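Long-range contacts in predicted phosphatase, HAD family (Clostridium acetobutylicum, PDB 3MC1), which is predicted to be a phosphatase of the haloacid dehalogenase superfamily, probably hydrolysing phosphate esters with the help of a bound metal ion: residues L15-E20 against E84-D89; V106-K111 against D146-A151; G184-F189 against N201-S206. One frame throughout, in Å; residues are numbered along the deposited sequence.

Overall arrangement
The three contacts follow one another along the chain without interleaving. Interaction 1 ties together the two linkers at either end of a helical insertion that contains no strand; interactions 2 and 3 belong to the six-stranded parallel sheet of the core, as in the Rossmann-like HAD fold. Interaction 2 packs helix 144-155 on strand 104-109, and interaction 3 joins strand 182-185 to the edge strand 202-204. The centre of interaction 1 is about 19 Å from that of interaction 2 and about 16 Å from that of interaction 3, yet their residues touch: Leu15 packs on Val107, and Phe189 on Asp17, Ala19 and Tyr88. Interactions 2 and 3 do not touch. All three approach the sodium site of Asp10, Asp12 and Asp167.

Interaction 1: residues L15-E20 against E84-D89; sequences LTDSAE and ENKVYD
Backbone bonds join Leu15, Asp17, Lys86 and Tyr88, whose chains run roughly antiparallel, 144° apart end to end. Tyr88 N donates to Leu15 O at 3.1 Å and Asp17 N to Lys86 O at 2.7 Å, bracketing a single beta bridge between Thr16 and Val87; the return bond from Lys86 N to Asp17 O is weak.

Among the polar side chains, Asn85 OD1 accepts from Lys86 N and rests 3.2 Å from Ser18 CB, while one water bridges Asn85 ND2 and Thr16 OG1. Asp17 holds CG anti to its backbone N (chi1 -178°) and lies alongside Lys86, but Asp17 OD2 to Lys86 NZ is a long salt bridge of 3.9 Å.

Asp17 CB sits over the Tyr88 ring face, 4.0 Å from the centroid, a CH-pi contact.

Glu20 CG meets Glu84 CB at 3.5 Å, and the two carboxylates stack with OE2 atoms 3.9 Å apart; Glu84 OE1 is hydrogen-bonded to Tyr76 OH, and a salt bridge from Lys24 to Glu20 probably eases the repulsion. With Ser18 OG bonded to Asp12 beside the metal site, two firm main-chain bonds, one weak one and side-chain packing join the linkers of what is probably the HAD cap.

Interaction 2: residues V106-K111 against D146-A151; sequences VVATSK and DVIRYA
Ala108 and Ile148 meet where helix 144-155 lies against strand 104-109, a helix-on-sheet layer of the Rossmann-like HAD core. The local axes run 148° apart in direction and approach to 7.4 Å. No hydrogen bond crosses; the side chains that meet are apolar, methyls also rest on a backbone carbonyl, and all six touching residues are buried.

On the strand, Val106 and Ala108 face the helix, whereas Val107 and Thr109 point to the other side of the sheet, where helix 113-122 packs. Ile148 holds CG1 anti to its carbonyl carbon (chi1 -72°), and it is this branch that meets the Ala108 methyl, at 3.9 Å. Val147 approaches farther along the strand, with CG1 anti to its backbone N and CG2 anti to its carbonyl carbon. Both branches press on Thr109 O from the same side, Val147 CG1 at 3.5 Å and CG2 at 3.6 Å. CG1 also reaches the Ala108 backbone, 4.2 Å from its CA. One turn on, the Ala151 methyl stands 4.4 Å from Val106 CG1, a looser contact. The helix spans neighbouring strands as well: Ile148 also touches Leu8 of strand 6-9, while Val147 and Ala151 touch Val133 of strand 131-135.

The chain turns a corner at Ser110 and Lys111, near the metal site. Thr109 holds a position consistent with HAD motif II, the threonine or serine that follows the second core strand, and its OG1 is hydrogen-bonded to Asp10, a sodium ligand. Lys111 reaches on, and its NZ forms a salt bridge with Asp12. The corner itself is fixed by an ST turn, in which Lys111 N donates to Thr109 OG1 at 2.9 Å with an N-H...O angle of 165°.

Interaction 3: residues G184-F189 against N201-S206; sequences GVTYGF and NYIVNS
The Tyr187 ring meets Asn205 and Ser206 at the point where the two strands run out. Asn205 O lies at the ring edge, near its plane, and Ser206 CA approaches CD2 obliquely at 3.8 Å. Tyr187 holds CG between its backbone N and carbonyl carbon (chi1 60°), and one face of the ring carries Val185 CG2, 3.7 Å above the plane and offset toward the rim. Beyond the two segments, OH bonds to Thr14 O, the ring packs edge-to-face with Tyr88, and Val207 and Leu210 of helix 207-215 touch the side chain.

The backbones run parallel, 16° apart end to end, with Gly184 opposite Ile203 and Val185 opposite Val204. Three hydrogen bonds establish this register: Gly184 N to Tyr202 O at 2.6 Å, Val204 N to Gly184 O at 2.8 Å, and Thr186 N to Val204 O at 2.8 Å. Gly184 O and Val204 O each receive a CA-H contact too, from Ile203 and Val185 respectively.

Val185 CG1 and Val204 CG2 pack at 3.7 Å on one face of the sheet. On the Ile203 side, just past the strand, CG2 of Thr186 meets CG2 of Ile203 at 3.9 Å, the two side chains crossing at about a right angle, and both also touch Tyr192 and Leu195 of helix 192-198. That helix connects the strands in a beta-alpha-beta crossover. Thr186 OG1 lies 3.1 Å from Asn205 CA, just before Ser206 caps helix 207-215 by bonding to Glu209 N.

Main-chain bonding thus fixes the edge strand to its neighbour, with the Val185-Val204 pair on one face and the Ile203-Thr186 methyl contact beyond the strand end; Ser206 N, buried by the contact, has no partner in the model, a probable small cost of this packing.

Interaction 1: residues L15-E20 against E84-D89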
loop_
_atom_site.group_PDB
_atom_site.type_symbol
_atom_site.label_atom_id
_atom_site.label_comp_id
_atom_site.label_asym_id
_atom_site.label_seq_id
_atom_site.Cartn_x
_atom_site.Cartn_y
_atom_site.Cartn_z
ATOM N N LEU A 15 6.116 3.207 0.357
ATOM C CA LEU A 15 6.548 4.587 0.197
ATOM C C LEU A 15 6.627 5.286 1.551
ATOM O O LEU A 15 7.536 6.085 1.802
ATOM C CB LEU A 15 5.586 5.340 -0.725
ATOM C CG LEU A 15 5.501 4.870 -2.181
ATOM C CD1 LEU A 15 4.429 5.660 -2.918
ATOM C CD2 LEU A 15 6.865 5.042 -2.856
ATOM N N THR A 16 5.691 4.962 2.436
ATOM C CA THR A 16 5.648 5.595 3.753
ATOM C C THR A 16 5.594 4.602 4.915
ATOM O O THR A 16 4.966 3.554 4.819
ATOM C CB THR A 16 4.396 6.510 3.872
ATOM O OG1 THR A 16 3.215 5.728 3.639
ATOM C CG2 THR A 16 4.442 7.613 2.840
ATOM N N ASP A 17 6.279 4.947 6.002
ATOM C CA ASP A 17 6.281 4.149 7.229
ATOM C C ASP A 17 5.112 4.760 7.997
ATOM O O ASP A 17 5.288 5.706 8.771
ATOM C CB ASP A 17 7.581 4.364 8.009
ATOM C CG ASP A 17 7.657 3.521 9.266
ATOM O OD1 ASP A 17 6.664 2.826 9.596
ATOM O OD2 ASP A 17 8.716 3.554 9.925
ATOM N N SER A 18 3.919 4.227 7.765
ATOM C CA SER A 18 2.701 4.753 8.376
ATOM C C SER A 18 2.135 4.002 9.572
ATOM O O SER A 18 1.024 4.292 10.016
ATOM C CB SER A 18 1.621 4.843 7.300
ATOM O OG SER A 18 1.680 3.712 6.443
ATOM N N ALA A 19 2.895 3.047 10.091
ATOM C CA ALA A 19 2.449 2.224 11.207
ATOM C C ALA A 19 1.879 2.973 12.416
ATOM O O ALA A 19 0.835 2.587 12.943
ATOM C CB ALA A 19 3.585 1.320 11.652
ATOM N N GLU A 20 2.555 4.028 12.859
ATOM C CA GLU A 20 2.085 4.768 14.028
ATOM C C GLU A 20 0.639 5.229 13.899
ATOM O O GLU A 20 -0.200 4.899 14.740
ATOM C CB GLU A 20 2.974 5.984 14.312
ATOM C CG GLU A 20 2.302 6.989 15.253
ATOM C CD GLU A 20 3.191 8.146 15.639
ATOM O OE1 GLU A 20 3.994 8.593 14.792
ATOM O OE2 GLU A 20 3.070 8.617 16.793
ATOM N N GLU A 84 0.601 10.962 11.401
ATOM C CA GLU A 84 1.547 10.218 12.237
ATOM C C GLU A 84 2.088 9.218 11.228
ATOM O O GLU A 84 1.808 8.017 11.261
ATOM C CB GLU A 84 0.789 9.552 13.388
ATOM C CG GLU A 84 0.005 10.584 14.206
ATOM C CD GLU A 84 -0.678 10.005 15.433
ATOM O OE1 GLU A 84 -1.497 9.076 15.283
ATOM O OE2 GLU A 84 -0.398 10.489 16.551
ATOM N N ASN A 85 2.889 9.776 10.332
ATOM C CA ASN A 85 3.426 9.084 9.178
ATOM C C ASN A 85 4.833 9.613 8.881
ATOM O O ASN A 85 5.235 10.658 9.398
ATOM C CB ASN A 85 2.510 9.444 8.017
ATOM C CG ASN A 85 2.377 8.361 6.999
ATOM O OD1 ASN A 85 3.270 7.546 6.811
ATOM N ND2 ASN A 85 1.242 8.364 6.304
ATOM N N LYS A 86 5.562 8.895 8.030
ATOM C CA LYS A 86 6.915 9.282 7.630
ATOM C C LYS A 86 7.201 8.646 6.283
ATOM O O LYS A 86 6.683 7.578 5.981
ATOM C CB LYS A 86 7.961 8.765 8.631
ATOM C CG LYS A 86 7.892 9.367 10.022
ATOM C CD LYS A 86 8.867 8.679 10.991
ATOM C CE LYS A 86 8.536 7.198 11.172
ATOM N NZ LYS A 86 9.347 6.559 12.251
ATOM N N VAL A 87 8.020 9.304 5.470
ATOM C CA VAL A 87 8.404 8.753 4.172
ATOM C C VAL A 87 9.676 7.950 4.430
ATOM O O VAL A 87 10.547 8.407 5.171
ATOM C CB VAL A 87 8.701 9.874 3.153
ATOM C CG1 VAL A 87 9.264 9.284 1.869
ATOM C CG2 VAL A 87 7.427 10.642 2.854
ATOM N N TYR A 88 9.783 6.751 3.856
ATOM C CA TYR A 88 10.977 5.937 4.065
ATOM C C TYR A 88 12.181 6.655 3.471
ATOM O O TYR A 88 12.070 7.287 2.418
ATOM C CB TYR A 88 10.835 4.559 3.398
ATOM C CG TYR A 88 9.944 3.575 4.130
ATOM C CD1 TYR A 88 10.356 2.973 5.321
ATOM C CD2 TYR A 88 8.689 3.236 3.622
ATOM C CE1 TYR A 88 9.534 2.058 5.987
ATOM C CE2 TYR A 88 7.868 2.328 4.276
ATOM C CZ TYR A 88 8.288 1.745 5.455
ATOM O OH TYR A 88 7.442 0.874 6.109
ATOM N N ASP A 89 13.323 6.568 4.153
ATOM C CA ASP A 89 14.537 7.208 3.658
ATOM C C ASP A 89 14.871 6.681 2.258
ATOM O O ASP A 89 14.734 5.484 1.975
ATOM C CB ASP A 89 15.727 6.927 4.584
ATOM C CG ASP A 89 15.559 7.540 5.960
ATOM O OD1 ASP A 89 15.109 8.705 6.044
ATOM O OD2 ASP A 89 15.891 6.861 6.957
HETATM O O HOH W 1 0.500 6.608 4.024
#

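Interaction 2: residues V106-K111 against D146-A151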
loop_
_atom_site.group_PDB
_atom_site.type_symbol
_atom_site.label_atom_id
_atom_site.label_comp_id
_atom_site.label_asym_id
_atom_site.label_seq_id
_atom_site.Cartn_x
_atom_site.Cartn_y
_atom_site.Cartn_z
ATOM N N VAL A 106 3.034 5.224 -10.796
ATOM C CA VAL A 106 1.632 5.171 -10.389
ATOM C C VAL A 106 1.484 4.565 -8.995
ATOM O O VAL A 106 2.227 3.666 -8.621
ATOM C CB VAL A 106 0.802 4.288 -11.384
ATOM C CG1 VAL A 106 -0.671 4.240 -10.967
ATOM C CG2 VAL A 106 0.917 4.843 -12.813
ATOM N N VAL A 107 0.537 5.075 -8.212
ATOM C CA VAL A 107 0.299 4.489 -6.900
ATOM C C VAL A 107 -0.956 3.634 -7.060
ATOM O O VAL A 107 -1.973 4.093 -7.574
ATOM C CB VAL A 107 0.036 5.547 -5.796
ATOM C CG1 VAL A 107 -0.442 4.841 -4.516
ATOM C CG2 VAL A 107 1.305 6.333 -5.503
ATOM N N ALA A 108 -0.863 2.381 -6.637
ATOM C CA ALA A 108 -1.983 1.452 -6.698
ATOM C C ALA A 108 -2.073 0.915 -5.275
ATOM O O ALA A 108 -1.245 0.104 -4.859
ATOM C CB ALA A 108 -1.686 0.327 -7.682
ATOM N N THR A 109 -3.078 1.368 -4.531
ATOM C CA THR A 109 -3.210 0.977 -3.134
ATOM C C THR A 109 -4.631 0.653 -2.675
ATOM O O THR A 109 -5.605 1.130 -3.257
ATOM C CB THR A 109 -2.646 2.111 -2.235
ATOM O OG1 THR A 109 -2.796 1.766 -0.856
ATOM C CG2 THR A 109 -3.381 3.427 -2.503
ATOM N N SER A 110 -4.742 -0.173 -1.634
ATOM C CA SER A 110 -6.050 -0.504 -1.072
ATOM C C SER A 110 -6.464 0.654 -0.154
ATOM O O SER A 110 -7.611 0.733 0.292
ATOM C CB SER A 110 -6.004 -1.811 -0.260
ATOM O OG SER A 110 -5.935 -2.956 -1.096
ATOM N N LYS A 111 -5.530 1.550 0.149
ATOM C CA LYS A 111 -5.873 2.678 0.997
ATOM C C LYS A 111 -6.825 3.588 0.212
ATOM O O LYS A 111 -6.696 3.724 -1.001
ATOM C CB LYS A 111 -4.608 3.446 1.386
ATOM C CG LYS A 111 -4.856 4.579 2.369
ATOM C CD LYS A 111 -3.588 5.352 2.625
ATOM C CE LYS A 111 -3.445 5.695 4.100
ATOM N NZ LYS A 111 -3.345 4.455 4.920
ATOM N N ASP A 146 -8.174 -5.556 -7.656
ATOM C CA ASP A 146 -9.126 -4.648 -8.290
ATOM C C ASP A 146 -8.608 -3.231 -8.508
ATOM O O ASP A 146 -8.953 -2.593 -9.499
ATOM C CB ASP A 146 -10.437 -4.604 -7.492
ATOM C CG ASP A 146 -11.136 -5.967 -7.408
ATOM O OD1 ASP A 146 -10.794 -6.877 -8.200
ATOM O OD2 ASP A 146 -12.044 -6.122 -6.552
ATOM N N VAL A 147 -7.783 -2.725 -7.595
ATOM C CA VAL A 147 -7.265 -1.372 -7.757
ATOM C C VAL A 147 -6.182 -1.336 -8.836
ATOM O O VAL A 147 -6.102 -0.387 -9.621
ATOM C CB VAL A 147 -6.714 -0.822 -6.417
ATOM C CG1 VAL A 147 -6.044 0.526 -6.629
ATOM C CG2 VAL A 147 -7.862 -0.670 -5.426
ATOM N N ILE A 148 -5.351 -2.373 -8.880
ATOM C CA ILE A 148 -4.310 -2.429 -9.897
ATOM C C ILE A 148 -4.989 -2.516 -11.276
ATOM O O ILE A 148 -4.605 -1.818 -12.213
ATOM C CB ILE A 148 -3.388 -3.656 -9.684
ATOM C CG1 ILE A 148 -2.491 -3.424 -8.458
ATOM C CG2 ILE A 148 -2.547 -3.897 -10.938
ATOM C CD1 ILE A 148 -1.671 -4.653 -8.010
ATOM N N ARG A 149 -6.012 -3.364 -11.381
ATOM C CA ARG A 149 -6.731 -3.545 -12.640
ATOM C C ARG A 149 -7.373 -2.244 -13.110
ATOM O O ARG A 149 -7.348 -1.932 -14.297
ATOM C CB ARG A 149 -7.811 -4.627 -12.490
ATOM C CG ARG A 149 -8.413 -5.083 -13.817
ATOM C CD ARG A 149 -9.407 -6.223 -13.637
ATOM N NE ARG A 149 -8.853 -7.347 -12.884
ATOM C CZ ARG A 149 -7.851 -8.113 -13.300
ATOM N NH1 ARG A 149 -7.281 -7.880 -14.475
ATOM N NH2 ARG A 149 -7.425 -9.123 -12.547
ATOM N N TYR A 150 -7.955 -1.490 -12.180
ATOM C CA TYR A 150 -8.597 -0.226 -12.518
ATOM C C TYR A 150 -7.549 0.814 -12.893
ATOM O O TYR A 150 -7.758 1.606 -13.801
ATOM C CB TYR A 150 -9.440 0.290 -11.343
ATOM C CG TYR A 150 -10.256 1.530 -11.669
ATOM C CD1 TYR A 150 -11.260 1.501 -12.640
ATOM C CD2 TYR A 150 -10.010 2.734 -11.021
ATOM C CE1 TYR A 150 -11.998 2.653 -12.955
ATOM C CE2 TYR A 150 -10.734 3.884 -11.327
ATOM C CZ TYR A 150 -11.725 3.843 -12.292
ATOM O OH TYR A 150 -12.429 4.996 -12.585
ATOM N N ALA A 151 -6.423 0.814 -12.190
ATOM C CA ALA A 151 -5.357 1.765 -12.486
ATOM C C ALA A 151 -4.834 1.504 -13.901
ATOM O O ALA A 151 -4.638 2.436 -14.688
ATOM C CB ALA A 151 -4.226 1.618 -11.471
#

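Interaction 3: residues G184-F189 against N201-S206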
loop_
_atom_site.group_PDB
_atom_site.type_symbol
_atom_site.label_atom_id
_atom_site.label_comp_id
_atom_site.label_asym_id
_atom_site.label_seq_id
_atom_site.Cartn_x
_atom_site.Cartn_y
_atom_site.Cartn_z
ATOM N N GLY A 184 8.952 -7.460 -4.288
ATOM C CA GLY A 184 8.525 -7.311 -2.915
ATOM C C GLY A 184 9.658 -6.679 -2.130
ATOM O O GLY A 184 10.828 -6.971 -2.388
ATOM N N VAL A 185 9.329 -5.788 -1.198
ATOM C CA VAL A 185 10.359 -5.154 -0.380
ATOM C C VAL A 185 10.166 -5.630 1.053
ATOM O O VAL A 185 9.034 -5.793 1.505
ATOM C CB VAL A 185 10.272 -3.609 -0.450
ATOM C CG1 VAL A 185 10.302 -3.167 -1.919
ATOM C CG2 VAL A 185 9.013 -3.114 0.246
ATOM N N THR A 186 11.271 -5.861 1.760
ATOM C CA THR A 186 11.203 -6.341 3.136
ATOM C C THR A 186 11.411 -5.270 4.199
ATOM O O THR A 186 11.400 -5.580 5.387
ATOM C CB THR A 186 12.226 -7.479 3.394
ATOM O OG1 THR A 186 13.539 -7.028 3.043
ATOM C CG2 THR A 186 11.872 -8.727 2.569
ATOM N N TYR A 187 11.610 -4.018 3.788
ATOM C CA TYR A 187 11.794 -2.946 4.761
ATOM C C TYR A 187 10.434 -2.457 5.248
ATOM O O TYR A 187 10.344 -1.556 6.080
ATOM C CB TYR A 187 12.612 -1.789 4.153
ATOM C CG TYR A 187 12.005 -1.124 2.934
ATOM C CD1 TYR A 187 10.941 -0.219 3.053
ATOM C CD2 TYR A 187 12.492 -1.402 1.654
ATOM C CE1 TYR A 187 10.384 0.391 1.920
ATOM C CE2 TYR A 187 11.945 -0.802 0.524
ATOM C CZ TYR A 187 10.895 0.088 0.656
ATOM O OH TYR A 187 10.350 0.638 -0.478
ATOM N N GLY A 188 9.373 -3.072 4.737
ATOM C CA GLY A 188 8.033 -2.674 5.125
ATOM C C GLY A 188 7.419 -3.554 6.197
ATOM O O GLY A 188 8.067 -3.894 7.178
ATOM N N PHE A 189 6.172 -3.951 5.999
ATOM C CA PHE A 189 5.497 -4.768 6.993
ATOM C C PHE A 189 5.312 -6.227 6.599
ATOM O O PHE A 189 4.535 -6.954 7.212
ATOM C CB PHE A 189 4.174 -4.094 7.343
ATOM C CG PHE A 189 4.354 -2.693 7.847
ATOM C CD1 PHE A 189 4.666 -2.456 9.183
ATOM C CD2 PHE A 189 4.325 -1.615 6.966
ATOM C CE1 PHE A 189 4.954 -1.164 9.631
ATOM C CE2 PHE A 189 4.611 -0.322 7.401
ATOM C CZ PHE A 189 4.927 -0.096 8.734
ATOM N N ASN A 201 7.988 -12.114 -7.516
ATOM C CA ASN A 201 8.899 -12.352 -8.625
ATOM C C ASN A 201 10.304 -11.805 -8.347
ATOM O O ASN A 201 11.286 -12.239 -8.951
ATOM C CB ASN A 201 8.293 -11.753 -9.906
ATOM C CG ASN A 201 6.979 -12.422 -10.305
ATOM O OD1 ASN A 201 6.972 -13.561 -10.778
ATOM N ND2 ASN A 201 5.865 -11.719 -10.114
ATOM N N TYR A 202 10.400 -10.856 -7.423
ATOM C CA TYR A 202 11.681 -10.253 -7.054
ATOM C C TYR A 202 11.549 -9.791 -5.602
ATOM O O TYR A 202 10.468 -9.368 -5.196
ATOM C CB TYR A 202 11.975 -9.049 -7.944
ATOM C CG TYR A 202 11.702 -9.290 -9.407
ATOM C CD1 TYR A 202 12.737 -9.573 -10.290
ATOM C CD2 TYR A 202 10.398 -9.290 -9.906
ATOM C CE1 TYR A 202 12.474 -9.856 -11.625
ATOM C CE2 TYR A 202 10.137 -9.576 -11.246
ATOM C CZ TYR A 202 11.183 -9.864 -12.095
ATOM O OH TYR A 202 10.949 -10.195 -13.412
ATOM N N ILE A 203 12.629 -9.874 -4.823
ATOM C CA ILE A 203 12.598 -9.462 -3.415
ATOM C C ILE A 203 13.840 -8.675 -2.999
ATOM O O ILE A 203 14.968 -9.150 -3.155
ATOM C CB ILE A 203 12.459 -10.685 -2.481
ATOM C CG1 ILE A 203 11.215 -11.497 -2.863
ATOM C CG2 ILE A 203 12.331 -10.226 -1.041
ATOM C CD1 ILE A 203 11.012 -12.752 -2.037
ATOM N N VAL A 204 13.627 -7.471 -2.465
ATOM C CA VAL A 204 14.727 -6.611 -2.031
ATOM C C VAL A 204 14.565 -6.166 -0.579
ATOM O O VAL A 204 13.448 -6.095 -0.058
ATOM C CB VAL A 204 14.856 -5.355 -2.929
ATOM C CG1 VAL A 204 15.003 -5.782 -4.388
ATOM C CG2 VAL A 204 13.660 -4.436 -2.738
ATOM N N ASN A 205 15.681 -5.855 0.072
ATOM C CA ASN A 205 15.642 -5.455 1.478
ATOM C C ASN A 205 15.855 -3.966 1.756
ATOM O O ASN A 205 15.847 -3.547 2.914
ATOM C CB ASN A 205 16.666 -6.273 2.259
ATOM C CG ASN A 205 18.049 -6.179 1.661
ATOM O OD1 ASN A 205 18.653 -5.104 1.623
ATOM N ND2 ASN A 205 18.561 -7.306 1.172
ATOM N N SER A 206 16.041 -3.167 0.713
ATOM C CA SER A 206 16.245 -1.733 0.896
ATOM C C SER A 206 15.777 -0.964 -0.331
ATOM O O SER A 206 15.594 -1.542 -1.402
ATOM C CB SER A 206 17.723 -1.421 1.125
ATOM O OG SER A 206 18.447 -1.589 -0.083
#